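Local coordinates for protein RBSTP2229 gene product (Geobacillus stearothermophilus, PDB 1T6A) that is of unknown function, belongs to the DUF1885 family and pairs a long N-terminal helix with a small antiparallel sheet, at residues A[47-58]-A[61-72]. Residues are numbered along the deposited sequence; the frame is centred on the assembly and turned at random.
Sequences PYTVRIHESVLY and GDGRLYKGMAIS
Leu57 and Ile71 form a hydrogen-bonded antiparallel pair in the beta hairpin of strands 56-61 and 68-76, the middle of a four-stranded meander that runs 48-53, 56-61, 68-76, 79-85. Leu57 N reaches Ile71 O at 2.8 Å, and Ile71 N returns the bond to Leu57 O. At the other end, Asp62 N donates to Pro47 O (2.9 Å) from 35° outside the carbonyl plane, tying the start of strand 48-53 to the hairpin loop. Among apolar contacts, Ala70 CB lies 3.9 Å from Tyr58 CE1. Pro47 CG sits over the centre of one Tyr66 face in a CH-pi contact, 3.5 Å from the ring centroid and 8° off its normal, while Tyr66 CD1 lies 3.7 Å from Tyr48 OH. Replacing Tyr66 with an alanine would probably leave Pro47 without its aromatic platform and open a gap beside the Tyr48 hydroxyl. Tyr48 OH hydrogen-bonds Asp94 of helix 92-109, which packs against this corner. Tyr48 leans across to the third strand, its CG anti to the carbonyl carbon (chi1 -61°); CD1 rests on Gly61 CA, and the ring's far end meets selenomethionine Met69, CZ to CE 3.5 Å.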
loop_
_atom_site.group_PDB
_atom_site.type_symbol
_atom_site.label_atom_id
_atom_site.label_comp_id
_atom_site.label_asym_id
_atom_site.label_seq_id
_atom_site.Cartn_x
_atom_site.Cartn_y
_atom_site.Cartn_z
ATOM N N PRO A 47 -3.075 3.699 -5.060
ATOM C CA PRO A 47 -4.304 4.422 -5.406
ATOM C C PRO A 47 -4.664 4.285 -6.898
ATOM O O PRO A 47 -4.873 5.257 -7.584
ATOM C CB PRO A 47 -3.943 5.860 -5.066
ATOM C CG PRO A 47 -2.483 5.933 -5.389
ATOM C CD PRO A 47 -1.894 4.586 -5.069
ATOM N N TYR A 48 -4.729 3.060 -7.385
ATOM C CA TYR A 48 -5.015 2.817 -8.784
ATOM C C TYR A 48 -5.994 1.676 -8.932
ATOM O O TYR A 48 -6.043 0.787 -8.100
ATOM C CB TYR A 48 -3.726 2.467 -9.532
ATOM C CG TYR A 48 -2.691 3.560 -9.491
ATOM C CD1 TYR A 48 -2.819 4.698 -10.289
ATOM C CD2 TYR A 48 -1.596 3.474 -8.640
ATOM C CE1 TYR A 48 -1.870 5.713 -10.248
ATOM C CE2 TYR A 48 -0.648 4.493 -8.587
ATOM C CZ TYR A 48 -0.786 5.594 -9.397
ATOM O OH TYR A 48 0.144 6.588 -9.347
ATOM N N THR A 49 -6.751 1.717 -10.019
ATOM C CA THR A 49 -7.534 0.587 -10.506
ATOM C C THR A 49 -6.835 0.048 -11.751
ATOM O O THR A 49 -6.445 0.821 -12.605
ATOM C CB THR A 49 -8.942 1.087 -10.898
ATOM O OG1 THR A 49 -9.589 1.676 -9.758
ATOM C CG2 THR A 49 -9.840 -0.076 -11.305
ATOM N N VAL A 50 -6.695 -1.272 -11.849
ATOM C CA VAL A 50 -5.996 -1.921 -12.952
ATOM C C VAL A 50 -6.965 -2.470 -14.016
ATOM O O VAL A 50 -7.901 -3.211 -13.698
ATOM C CB VAL A 50 -5.128 -3.086 -12.430
ATOM C CG1 VAL A 50 -4.430 -3.824 -13.577
ATOM C CG2 VAL A 50 -4.097 -2.583 -11.441
ATOM N N ARG A 51 -6.726 -2.107 -15.277
ATOM C CA ARG A 51 -7.372 -2.764 -16.419
ATOM C C ARG A 51 -6.339 -3.156 -17.494
ATOM O O ARG A 51 -5.262 -2.562 -17.602
ATOM C CB ARG A 51 -8.480 -1.863 -16.988
ATOM C CG ARG A 51 -8.369 -1.508 -18.478
ATOM C CD ARG A 51 -9.194 -0.291 -18.896
ATOM N NE ARG A 51 -8.798 0.209 -20.219
ATOM C CZ ARG A 51 -8.335 1.439 -20.482
ATOM N NH1 ARG A 51 -8.176 2.351 -19.520
ATOM N NH2 ARG A 51 -8.017 1.758 -21.734
ATOM N N ILE A 52 -6.673 -4.179 -18.269
ATOM C CA ILE A 52 -5.841 -4.623 -19.374
ATOM C C ILE A 52 -6.567 -4.378 -20.692
ATOM O O ILE A 52 -7.735 -4.736 -20.834
ATOM C CB ILE A 52 -5.471 -6.099 -19.229
ATOM C CG1 ILE A 52 -4.497 -6.497 -20.332
ATOM C CG2 ILE A 52 -6.724 -6.997 -19.289
ATOM C CD1 ILE A 52 -3.910 -7.828 -20.134
ATOM N N HIS A 53 -5.873 -3.745 -21.634
ATOM C CA HIS A 53 -6.380 -3.514 -22.979
ATOM C C HIS A 53 -5.241 -3.646 -23.997
ATOM O O HIS A 53 -4.226 -2.919 -23.922
ATOM C CB HIS A 53 -7.002 -2.132 -23.072
ATOM C CG HIS A 53 -7.515 -1.792 -24.436
ATOM N ND1 HIS A 53 -8.569 -2.461 -25.023
ATOM C CD2 HIS A 53 -7.126 -0.845 -25.325
ATOM C CE1 HIS A 53 -8.803 -1.943 -26.217
ATOM N NE2 HIS A 53 -7.938 -0.966 -26.426
ATOM N N GLU A 54 -5.416 -4.583 -24.927
ATOM C CA GLU A 54 -4.426 -4.881 -25.961
ATOM C C GLU A 54 -3.026 -5.162 -25.382
ATOM O O GLU A 54 -2.041 -4.575 -25.816
ATOM C CB GLU A 54 -4.400 -3.766 -27.019
ATOM C CG GLU A 54 -5.780 -3.485 -27.617
ATOM C CD GLU A 54 -5.750 -2.728 -28.935
ATOM O OE1 GLU A 54 -5.069 -1.680 -29.038
ATOM O OE2 GLU A 54 -6.430 -3.170 -29.876
ATOM N N SER A 55 -2.975 -6.063 -24.398
ATOM C CA SER A 55 -1.735 -6.522 -23.744
ATOM C C SER A 55 -0.902 -5.427 -23.044
ATOM O O SER A 55 0.289 -5.597 -22.847
ATOM C CB SER A 55 -0.854 -7.284 -24.742
ATOM O OG SER A 55 -1.526 -8.414 -25.255
ATOM N N VAL A 56 -1.549 -4.321 -22.694
ATOM C CA VAL A 56 -0.974 -3.245 -21.900
ATOM C C VAL A 56 -1.834 -3.086 -20.621
ATOM O O VAL A 56 -3.081 -3.038 -20.678
ATOM C CB VAL A 56 -0.981 -1.922 -22.679
ATOM C CG1 VAL A 56 -0.481 -0.781 -21.827
ATOM C CG2 VAL A 56 -0.109 -2.030 -23.966
ATOM N N LEU A 57 -1.180 -2.996 -19.473
ATOM C CA LEU A 57 -1.890 -2.734 -18.208
ATOM C C LEU A 57 -2.029 -1.248 -17.951
ATOM O O LEU A 57 -1.025 -0.546 -17.909
ATOM C CB LEU A 57 -1.146 -3.397 -17.055
ATOM C CG LEU A 57 -1.242 -4.921 -17.047
ATOM C CD1 LEU A 57 -0.174 -5.530 -16.162
ATOM C CD2 LEU A 57 -2.632 -5.400 -16.595
ATOM N N TYR A 58 -3.250 -0.753 -17.808
ATOM C CA TYR A 58 -3.475 0.648 -17.501
ATOM C C TYR A 58 -3.910 0.806 -16.054
ATOM O O TYR A 58 -4.871 0.187 -15.609
ATOM C CB TYR A 58 -4.515 1.288 -18.425
ATOM C CG TYR A 58 -4.068 1.330 -19.859
ATOM C CD1 TYR A 58 -3.319 2.394 -20.346
ATOM C CD2 TYR A 58 -4.353 0.277 -20.717
ATOM C CE1 TYR A 58 -2.877 2.416 -21.669
ATOM C CE2 TYR A 58 -3.930 0.291 -22.038
ATOM C CZ TYR A 58 -3.184 1.350 -22.501
ATOM O OH TYR A 58 -2.760 1.331 -23.798
ATOM N N GLY A 61 -5.761 6.407 -11.821
ATOM C CA GLY A 61 -5.540 6.960 -10.505
ATOM C C GLY A 61 -6.806 7.399 -9.803
ATOM O O GLY A 61 -7.690 8.000 -10.415
ATOM N N ASP A 62 -6.874 7.117 -8.502
ATOM C CA ASP A 62 -7.975 7.582 -7.660
ATOM C C ASP A 62 -7.835 9.069 -7.384
ATOM O O ASP A 62 -6.776 9.524 -6.942
ATOM C CB ASP A 62 -7.994 6.819 -6.336
ATOM C CG ASP A 62 -8.255 5.349 -6.525
ATOM O OD1 ASP A 62 -9.072 5.021 -7.412
ATOM O OD2 ASP A 62 -7.699 4.445 -5.851
ATOM N N GLY A 63 -8.892 9.829 -7.662
ATOM C CA GLY A 63 -8.951 11.230 -7.279
ATOM C C GLY A 63 -8.063 12.152 -8.097
ATOM O O GLY A 63 -7.442 11.738 -9.071
ATOM N N ARG A 64 -7.992 13.414 -7.686
ATOM C CA ARG A 64 -7.294 14.450 -8.461
ATOM C C ARG A 64 -5.762 14.331 -8.391
ATOM O O ARG A 64 -5.053 14.860 -9.251
ATOM C CB ARG A 64 -7.737 15.853 -7.990
ATOM C CG ARG A 64 -7.104 16.344 -6.667
ATOM C CD ARG A 64 -7.827 17.542 -5.966
ATOM N NE ARG A 64 -7.644 17.533 -4.497
ATOM C CZ ARG A 64 -8.219 16.657 -3.658
ATOM N NH1 ARG A 64 -9.037 15.711 -4.120
ATOM N NH2 ARG A 64 -7.975 16.715 -2.343
ATOM N N LEU A 65 -5.256 13.634 -7.379
ATOM C CA LEU A 65 -3.814 13.608 -7.119
ATOM C C LEU A 65 -3.028 12.567 -7.916
ATOM O O LEU A 65 -1.795 12.609 -7.942
ATOM C CB LEU A 65 -3.561 13.434 -5.624
ATOM C CG LEU A 65 -4.129 14.576 -4.769
ATOM C CD1 LEU A 65 -3.855 14.338 -3.329
ATOM C CD2 LEU A 65 -3.541 15.904 -5.199
ATOM N N TYR A 66 -3.745 11.657 -8.571
ATOM C CA TYR A 66 -3.146 10.577 -9.344
ATOM C C TYR A 66 -3.869 10.429 -10.684
ATOM O O TYR A 66 -5.073 10.188 -10.712
ATOM C CB TYR A 66 -3.249 9.256 -8.566
ATOM C CG TYR A 66 -2.595 9.295 -7.201
ATOM C CD1 TYR A 66 -1.212 9.245 -7.078
ATOM C CD2 TYR A 66 -3.351 9.429 -6.041
ATOM C CE1 TYR A 66 -0.598 9.302 -5.859
ATOM C CE2 TYR A 66 -2.736 9.477 -4.785
ATOM C CZ TYR A 66 -1.358 9.419 -4.709
ATOM O OH TYR A 66 -0.720 9.471 -3.508
ATOM N N LYS A 67 -3.140 10.572 -11.789
ATOM C CA LYS A 67 -3.724 10.351 -13.111
ATOM C C LYS A 67 -3.659 8.888 -13.525
ATOM O O LYS A 67 -4.690 8.278 -13.826
ATOM C CB LYS A 67 -3.039 11.203 -14.162
ATOM C CG LYS A 67 -3.710 11.085 -15.528
ATOM C CD LYS A 67 -3.377 12.274 -16.441
ATOM C CE LYS A 67 -3.900 12.054 -17.857
ATOM N NZ LYS A 67 -2.846 12.356 -18.861
ATOM N N GLY A 68 -2.448 8.340 -13.551
ATOM C CA GLY A 68 -2.235 6.958 -13.907
ATOM C C GLY A 68 -0.912 6.678 -14.613
ATOM O O GLY A 68 -0.044 7.547 -14.756
HETATM N N MSE A 69 -0.773 5.435 -15.050
HETATM C CA MSE A 69 0.378 5.011 -15.831
HETATM C C MSE A 69 0.033 3.743 -16.617
HETATM O O MSE A 69 -1.025 3.141 -16.410
HETATM C CB MSE A 69 1.576 4.743 -14.897
HETATM C CG MSE A 69 1.443 3.502 -14.028
HETATM SE SE MSE A 69 2.758 3.381 -12.560
HETATM C CE MSE A 69 1.990 4.739 -11.358
ATOM N N ALA A 70 0.955 3.333 -17.478
ATOM C CA ALA A 70 0.752 2.222 -18.388
ATOM C C ALA A 70 1.954 1.307 -18.321
ATOM O O ALA A 70 3.100 1.775 -18.414
ATOM C CB ALA A 70 0.570 2.767 -19.821
ATOM N N ILE A 71 1.707 0.019 -18.136
ATOM C CA ILE A 71 2.762 -0.960 -17.974
ATOM C C ILE A 71 2.638 -2.022 -19.047
ATOM O O ILE A 71 1.567 -2.578 -19.249
ATOM C CB ILE A 71 2.686 -1.614 -16.553
ATOM C CG1 ILE A 71 2.617 -0.528 -15.472
ATOM C CG2 ILE A 71 3.857 -2.523 -16.334
ATOM C CD1 ILE A 71 2.561 -1.048 -14.039
ATOM N N SER A 72 3.753 -2.313 -19.711
ATOM C CA SER A 72 3.793 -3.273 -20.804
ATOM C C SER A 72 5.095 -4.041 -20.825
ATOM O O SER A 72 6.063 -3.696 -20.116
ATOM C CB SER A 72 3.605 -2.542 -22.137
ATOM O OG SER A 72 4.525 -1.481 -22.280
HETATM O O HOH W 1 -7.911 1.756 -5.841
HETATM O O HOH W 2 -9.040 4.321 -9.756
#